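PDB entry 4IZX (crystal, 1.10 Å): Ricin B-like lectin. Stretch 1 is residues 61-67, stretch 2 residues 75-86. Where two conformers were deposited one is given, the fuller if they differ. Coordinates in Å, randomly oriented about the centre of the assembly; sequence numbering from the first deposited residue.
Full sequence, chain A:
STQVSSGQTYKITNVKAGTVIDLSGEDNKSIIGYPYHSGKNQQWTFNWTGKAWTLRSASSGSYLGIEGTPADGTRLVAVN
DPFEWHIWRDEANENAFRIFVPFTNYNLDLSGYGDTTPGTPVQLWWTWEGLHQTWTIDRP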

ATOM      1  N   GLY A  61      11.022  -9.856  -2.486  1.00  9.15           N
ATOM      2  CA  GLY A  61      10.201 -10.865  -3.155  1.00 10.43           C
ATOM      3  C   GLY A  61       9.012 -11.379  -2.359  1.00 10.66           C
ATOM      4  O   GLY A  61       8.262 -12.226  -2.860  1.00 13.21           O
ATOM      5  N   SER A  62       8.832 -10.904  -1.144  1.00  9.25           N
ATOM      6  CA  SER A  62       7.592 -11.058  -0.411  0.70  9.49           C
ATOM      7  C   SER A  62       6.506 -10.202  -1.032  1.00  8.46           C
ATOM      8  O   SER A  62       6.798  -9.309  -1.824  1.00  9.91           O
ATOM      9  CB  SER A  62       7.778 -10.671   1.082  0.70 10.92           C
ATOM     10  OG  SER A  62       8.738 -11.465   1.724  0.70 16.64           O
ATOM     11  N   TYR A  63       5.263 -10.434  -0.612  1.00  7.93           N
ATOM     12  CA  TYR A  63       4.124  -9.695  -1.121  1.00  7.74           C
ATOM     13  C   TYR A  63       3.538  -8.810  -0.039  1.00  7.05           C
ATOM     14  O   TYR A  63       3.595  -9.093   1.149  1.00  7.98           O
ATOM     15  CB  TYR A  63       3.048 -10.644  -1.665  1.00  9.11           C
ATOM     16  CG  TYR A  63       3.502 -11.415  -2.877  1.00 10.00           C
ATOM     17  CD1 TYR A  63       4.193 -12.604  -2.728  1.00 10.52           C
ATOM     18  CD2 TYR A  63       3.296 -10.935  -4.150  1.00  9.83           C
ATOM     19  CE1 TYR A  63       4.655 -13.306  -3.844  1.00 12.03           C
ATOM     20  CE2 TYR A  63       3.735 -11.615  -5.276  1.00 11.36           C
ATOM     21  CZ  TYR A  63       4.433 -12.802  -5.137  1.00 12.58           C
ATOM     22  OH  TYR A  63       4.864 -13.477  -6.258  1.00 14.82           O
ATOM     23  N   LEU A  64       2.907  -7.728  -0.469  1.00  6.91           N
ATOM     24  CA  LEU A  64       2.168  -6.876   0.455  1.00  6.69           C
ATOM     25  C   LEU A  64       0.897  -7.602   0.874  1.00  6.62           C
ATOM     26  O   LEU A  64       0.039  -7.937   0.036  1.00  7.57           O
ATOM     27  CB  LEU A  64       1.803  -5.580  -0.260  1.00  7.53           C
ATOM     28  CG  LEU A  64       1.249  -4.486   0.618  1.00  8.37           C
ATOM     29  CD1 LEU A  64       2.396  -3.864   1.414  1.00 12.20           C
ATOM     30  CD2 LEU A  64       0.538  -3.419  -0.181  1.00 10.11           C
ATOM     31  N   GLY A  65       0.757  -7.867   2.177  1.00  7.37           N
ATOM     32  CA  GLY A  65      -0.393  -8.570   2.723  1.00  7.94           C
ATOM     33  C   GLY A  65      -0.749  -8.031   4.103  1.00  8.73           C
ATOM     34  O   GLY A  65      -0.423  -6.898   4.455  1.00  9.38           O
ATOM     35  N   ILE A  66      -1.520  -8.828   4.839  1.00  9.87           N
ATOM     36  CA  ILE A  66      -2.044  -8.381   6.139  1.00 11.84           C
ATOM     37  C   ILE A  66      -1.821  -9.339   7.269  1.00 10.23           C
ATOM     38  O   ILE A  66      -1.649 -10.541   7.059  1.00 12.26           O
ATOM     39  CB  ILE A  66      -3.549  -8.064   6.064  1.00 11.17           C
ATOM     40  CG1 ILE A  66      -4.432  -9.238   5.594  1.00  9.85           C
ATOM     41  CG2 ILE A  66      -3.727  -6.889   5.127  1.00 11.64           C
ATOM     42  CD1 ILE A  66      -5.899  -8.897   5.691  1.00 10.25           C
ATOM     43  N   GLU A  67      -1.880  -8.786   8.503  1.00 11.05           N
ATOM     44  CA  GLU A  67      -1.658  -9.527   9.708  1.00 11.82           C
ATOM     45  C   GLU A  67      -2.994  -9.857  10.384  1.00 11.30           C
ATOM     46  O   GLU A  67      -3.564  -9.029  11.135  1.00 12.74           O
ATOM     47  CB  GLU A  67      -0.708  -8.773  10.661  1.00 11.97           C
ATOM     48  CG  GLU A  67      -0.446  -9.495  11.997  1.00 12.28           C
ATOM     49  CD  GLU A  67       0.404  -8.608  12.902  1.00 13.17           C
ATOM     50  OE1 GLU A  67       1.518  -9.014  13.326  1.00 13.52           O
ATOM     51  OE2 GLU A  67      -0.040  -7.463  13.158  1.00 13.41           O
ATOM     52  N   ARG A  75      -2.638  -4.666  10.808  1.00  9.93           N
ATOM     53  CA  ARG A  75      -1.352  -4.234  10.260  1.00 10.26           C
ATOM     54  C   ARG A  75      -1.092  -4.820   8.873  1.00  8.97           C
ATOM     55  O   ARG A  75      -1.374  -5.994   8.637  1.00  9.95           O
ATOM     56  CB  ARG A  75      -0.206  -4.678  11.182  1.00 11.85           C
ATOM     57  CG  ARG A  75      -0.150  -4.012  12.548  1.00 12.01           C
ATOM     58  CD  ARG A  75       1.268  -4.087  13.138  1.00 14.98           C
ATOM     59  NE  ARG A  75       1.829  -5.433  13.064  1.00 15.11           N
ATOM     60  CZ  ARG A  75       3.095  -5.698  12.755  1.00 14.53           C
ATOM     61  NH1 ARG A  75       3.936  -4.708  12.490  1.00 16.60           N
ATOM     62  NH2 ARG A  75       3.520  -6.953  12.712  1.00 17.15           N
ATOM     63  N   LEU A  76      -0.533  -4.021   7.964  1.00  7.90           N
ATOM     64  CA  LEU A  76       0.035  -4.588   6.744  1.00  7.41           C
ATOM     65  C   LEU A  76       1.419  -5.144   7.062  1.00  7.36           C
ATOM     66  O   LEU A  76       2.219  -4.548   7.796  1.00  8.15           O
ATOM     67  CB  LEU A  76       0.121  -3.541   5.645  1.00  6.98           C
ATOM     68  CG  LEU A  76      -1.124  -3.431   4.781  1.00  8.51           C
ATOM     69  CD1 LEU A  76      -2.292  -2.845   5.523  1.00  7.82           C
ATOM     70  CD2 LEU A  76      -0.814  -2.742   3.480  1.00 10.26           C
ATOM     71  N   VAL A  77       1.704  -6.301   6.481  1.00  7.50           N
ATOM     72  CA  VAL A  77       2.971  -7.003   6.628  1.00  7.64           C
ATOM     73  C   VAL A  77       3.335  -7.678   5.302  1.00  7.28           C
ATOM     74  O   VAL A  77       2.482  -7.986   4.475  1.00  8.23           O
ATOM     75  CB  VAL A  77       2.910  -8.063   7.749  1.00  8.83           C
ATOM     76  CG1 VAL A  77       2.780  -7.426   9.128  1.00  9.99           C
ATOM     77  CG2 VAL A  77       1.838  -9.111   7.486  1.00 10.39           C
ATOM     78  N   ALA A  78       4.632  -7.935   5.139  1.00  7.51           N
ATOM     79  CA  ALA A  78       5.106  -8.791   4.078  1.00  7.79           C
ATOM     80  C   ALA A  78       4.690 -10.239   4.305  1.00  8.13           C
ATOM     81  O   ALA A  78       4.812 -10.732   5.411  1.00  9.89           O
ATOM     82  CB  ALA A  78       6.628  -8.755   4.049  1.00 12.25           C
ATOM     83  N   VAL A  79       4.224 -10.907   3.264  1.00  7.97           N
ATOM     84  CA  VAL A  79       3.759 -12.295   3.352  1.00  8.66           C
ATOM     85  C   VAL A  79       4.382 -13.113   2.228  1.00  8.86           C
ATOM     86  O   VAL A  79       4.801 -12.593   1.189  1.00  9.21           O
ATOM     87  CB  VAL A  79       2.223 -12.390   3.316  1.00  9.71           C
ATOM     88  CG1 VAL A  79       1.626 -11.693   4.509  1.00  9.52           C
ATOM     89  CG2 VAL A  79       1.615 -11.864   2.025  1.00  9.35           C
ATOM     90  N   ASN A  80       4.444 -14.418   2.432  1.00  9.71           N
ATOM     91  CA  ASN A  80       5.083 -15.320   1.487  1.00 10.69           C
ATOM     92  C   ASN A  80       4.309 -15.453   0.172  1.00 11.08           C
ATOM     93  O   ASN A  80       4.898 -15.447  -0.887  1.00 13.41           O
ATOM     94  CB  ASN A  80       5.234 -16.679   2.182  1.00 12.00           C
ATOM     95  CG  ASN A  80       5.994 -17.674   1.348  1.00 14.19           C
ATOM     96  OD1 ASN A  80       5.393 -18.595   0.755  1.00 22.96           O
ATOM     97  ND2 ASN A  80       7.288 -17.517   1.299  1.00 15.82           N
ATOM     98  N   ASP A  81       3.003 -15.674   0.289  1.00 11.15           N
ATOM     99  CA  ASP A  81       2.169 -16.016  -0.848  1.00 12.75           C
ATOM    100  C   ASP A  81       1.560 -14.702  -1.420  1.00 11.41           C
ATOM    101  O   ASP A  81       1.236 -13.781  -0.659  1.00 11.80           O
ATOM    102  CB  ASP A  81       1.006 -16.935  -0.404  1.00 15.11           C
ATOM    103  CG  ASP A  81       1.398 -18.343  -0.082  1.00 19.06           C
ATOM    104  OD1 ASP A  81       2.592 -18.666  -0.066  1.00 24.41           O
ATOM    105  OD2 ASP A  81       0.452 -19.078   0.247  1.00 27.41           O
ATOM    106  N   PRO A  82       1.280 -14.642  -2.721  1.00 10.68           N
ATOM    107  CA  PRO A  82       0.613 -13.481  -3.289  1.00 10.81           C
ATOM    108  C   PRO A  82      -0.714 -13.231  -2.596  1.00 11.04           C
ATOM    109  O   PRO A  82      -1.506 -14.153  -2.360  1.00 13.08           O
ATOM    110  CB  PRO A  82       0.409 -13.868  -4.754  1.00 12.88           C
ATOM    111  CG  PRO A  82       1.411 -14.932  -5.033  1.00 13.67           C
ATOM    112  CD  PRO A  82       1.583 -15.641  -3.741  1.00 13.12           C
ATOM    113  N   PHE A  83      -0.942 -11.981  -2.246  1.00  9.41           N
ATOM    114  CA  PHE A  83      -2.175 -11.558  -1.594  1.00  9.02           C
ATOM    115  C   PHE A  83      -2.903 -10.590  -2.528  1.00  8.73           C
ATOM    116  O   PHE A  83      -2.343  -9.586  -2.968  1.00  8.50           O
ATOM    117  CB  PHE A  83      -1.886 -10.880  -0.256  1.00  9.26           C
ATOM    118  CG  PHE A  83      -3.109 -10.498   0.510  1.00 10.41           C
ATOM    119  CD1 PHE A  83      -3.742 -11.390   1.331  1.00 13.03           C
ATOM    120  CD2 PHE A  83      -3.671  -9.258   0.338  1.00 10.12           C
ATOM    121  CE1 PHE A  83      -4.889 -11.033   2.014  1.00 13.58           C
ATOM    122  CE2 PHE A  83      -4.817  -8.896   1.021  1.00 11.97           C
ATOM    123  CZ  PHE A  83      -5.418  -9.788   1.876  1.00 12.47           C
ATOM    124  N   GLU A  84      -4.149 -10.905  -2.846  1.00  8.23           N
ATOM    125  CA  GLU A  84      -4.936 -10.109  -3.788  1.00  8.09           C
ATOM    126  C   GLU A  84      -5.563  -8.883  -3.153  1.00  7.76           C
ATOM    127  O   GLU A  84      -6.175  -8.951  -2.074  1.00  8.97           O
ATOM    128  CB  GLU A  84      -6.004 -10.960  -4.469  1.00  9.03           C
ATOM    129  CG  GLU A  84      -5.442 -11.880  -5.552  1.00 10.66           C
ATOM    130  CD  GLU A  84      -6.505 -12.669  -6.292  1.00 11.99           C
ATOM    131  OE1 GLU A  84      -6.329 -12.977  -7.472  1.00 13.30           O
ATOM    132  OE2 GLU A  84      -7.518 -13.038  -5.664  1.00 14.70           O
ATOM    133  N   TRP A  85      -5.481  -7.797  -3.906  1.00  7.20           N
ATOM    134  CA  TRP A  85      -6.057  -6.502  -3.567  1.00  6.88           C
ATOM    135  C   TRP A  85      -6.961  -6.025  -4.695  1.00  6.84           C
ATOM    136  O   TRP A  85      -6.703  -6.274  -5.859  1.00  7.68           O
ATOM    137  CB  TRP A  85      -4.943  -5.446  -3.390  1.00  6.97           C
ATOM    138  CG  TRP A  85      -3.994  -5.752  -2.294  1.00  6.73           C
ATOM    139  CD1 TRP A  85      -2.763  -6.302  -2.403  1.00  7.27           C
ATOM    140  CD2 TRP A  85      -4.181  -5.474  -0.896  1.00  6.22           C
ATOM    141  NE1 TRP A  85      -2.157  -6.371  -1.155  1.00  7.58           N
ATOM    142  CE2 TRP A  85      -3.011  -5.864  -0.222  1.00  7.18           C
ATOM    143  CE3 TRP A  85      -5.234  -4.942  -0.139  1.00  7.25           C
ATOM    144  CZ2 TRP A  85      -2.857  -5.705   1.162  1.00  7.75           C
ATOM    145  CZ3 TRP A  85      -5.078  -4.798   1.216  1.00  7.63           C
ATOM    146  CH2 TRP A  85      -3.897  -5.180   1.850  1.00  8.70           C
ATOM    147  N   HIS A  86      -7.995  -5.261  -4.339  1.00  6.68           N
ATOM    148  CA  HIS A  86      -8.734  -4.471  -5.309  1.00  7.45           C
ATOM    149  C   HIS A  86      -8.198  -3.037  -5.243  1.00  6.81           C
ATOM    150  O   HIS A  86      -7.989  -2.497  -4.171  1.00  8.96           O
ATOM    151  CB  HIS A  86     -10.231  -4.453  -5.019  1.00  8.36           C
ATOM    152  CG  HIS A  86     -10.934  -5.736  -5.375  1.00  9.62           C
ATOM    153  ND1 HIS A  86     -12.279  -5.945  -5.123  1.00 11.95           N
ATOM    154  CD2 HIS A  86     -10.486  -6.841  -6.019  1.00 10.25           C
ATOM    155  CE1 HIS A  86     -12.619  -7.122  -5.609  1.00 13.20           C
ATOM    156  NE2 HIS A  86     -11.557  -7.684  -6.154  1.00 12.25           N
TER
HETATM  157  O   HOH W   1       7.387 -14.609  -1.543  1.00 19.79           O
HETATM  158  O   HOH W   2       0.168  -8.691  -2.690  1.00  8.30           O

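How does the contact begin? Stretch 1 runs antiparallel to stretch 2, and the first link is a water that donates to Gly61 O (2.9 Å) and to Asn80 O (2.7 Å), tying two carbonyls that could not bond each other. Next, Ser62 CB rests 3.7 Å from Ala78 CB. Direct pairing starts at Tyr63, whose N donates to Val79 O at 2.8 Å while Val79 N returns a bond to Tyr63 O at 2.9 Å.

What holds the Tyr63 ring? After the strand, stretch 2 turns back beneath it: Pro82 CA lies 3.7 Å from the ring centroid of Tyr63, almost along the normal, a CH-pi contact that sets a polarised C-H against the ring's electrons. Pro82 CG also packs 3.7 Å from Tyr63 CZ.

Why does Leu64 matter when its own amide makes no bond to Ala78? In this non-hydrogen-bonded pair its carbonyl faces away from the partner strand, free to accept from the indole: Trp85 NE1 to Leu64 O is 2.9 Å. Its side chain, on the same face as Ala78, meets Leu76, with Leu64 CG 3.9 Å from Leu76 CD2.

Why does glycine suit position 65? It keeps the ladder going, Gly65 N to Val77 O at 2.9 Å and Val77 N to Gly65 O at 3.0 Å, but a CB here would lie 2.6 Å from Val79 CG2, a clash. Beyond it, Ile66 CG2 touches Trp85 CH2 at 3.7 Å, and Ile66 CG1 lies 3.9 Å from Phe83 CZ, an apolar cluster.

How does the pairing finish? Glu67 N donates to Arg75 O at 2.8 Å, and opposite charges add a two-pronged salt bridge: Arg75 NE to Glu67 OE2 at 2.8 Å, Arg75 NH2 to Glu67 OE1 at 2.9 Å. The carboxylate meets the guanidinium edge, where the N-H groups point.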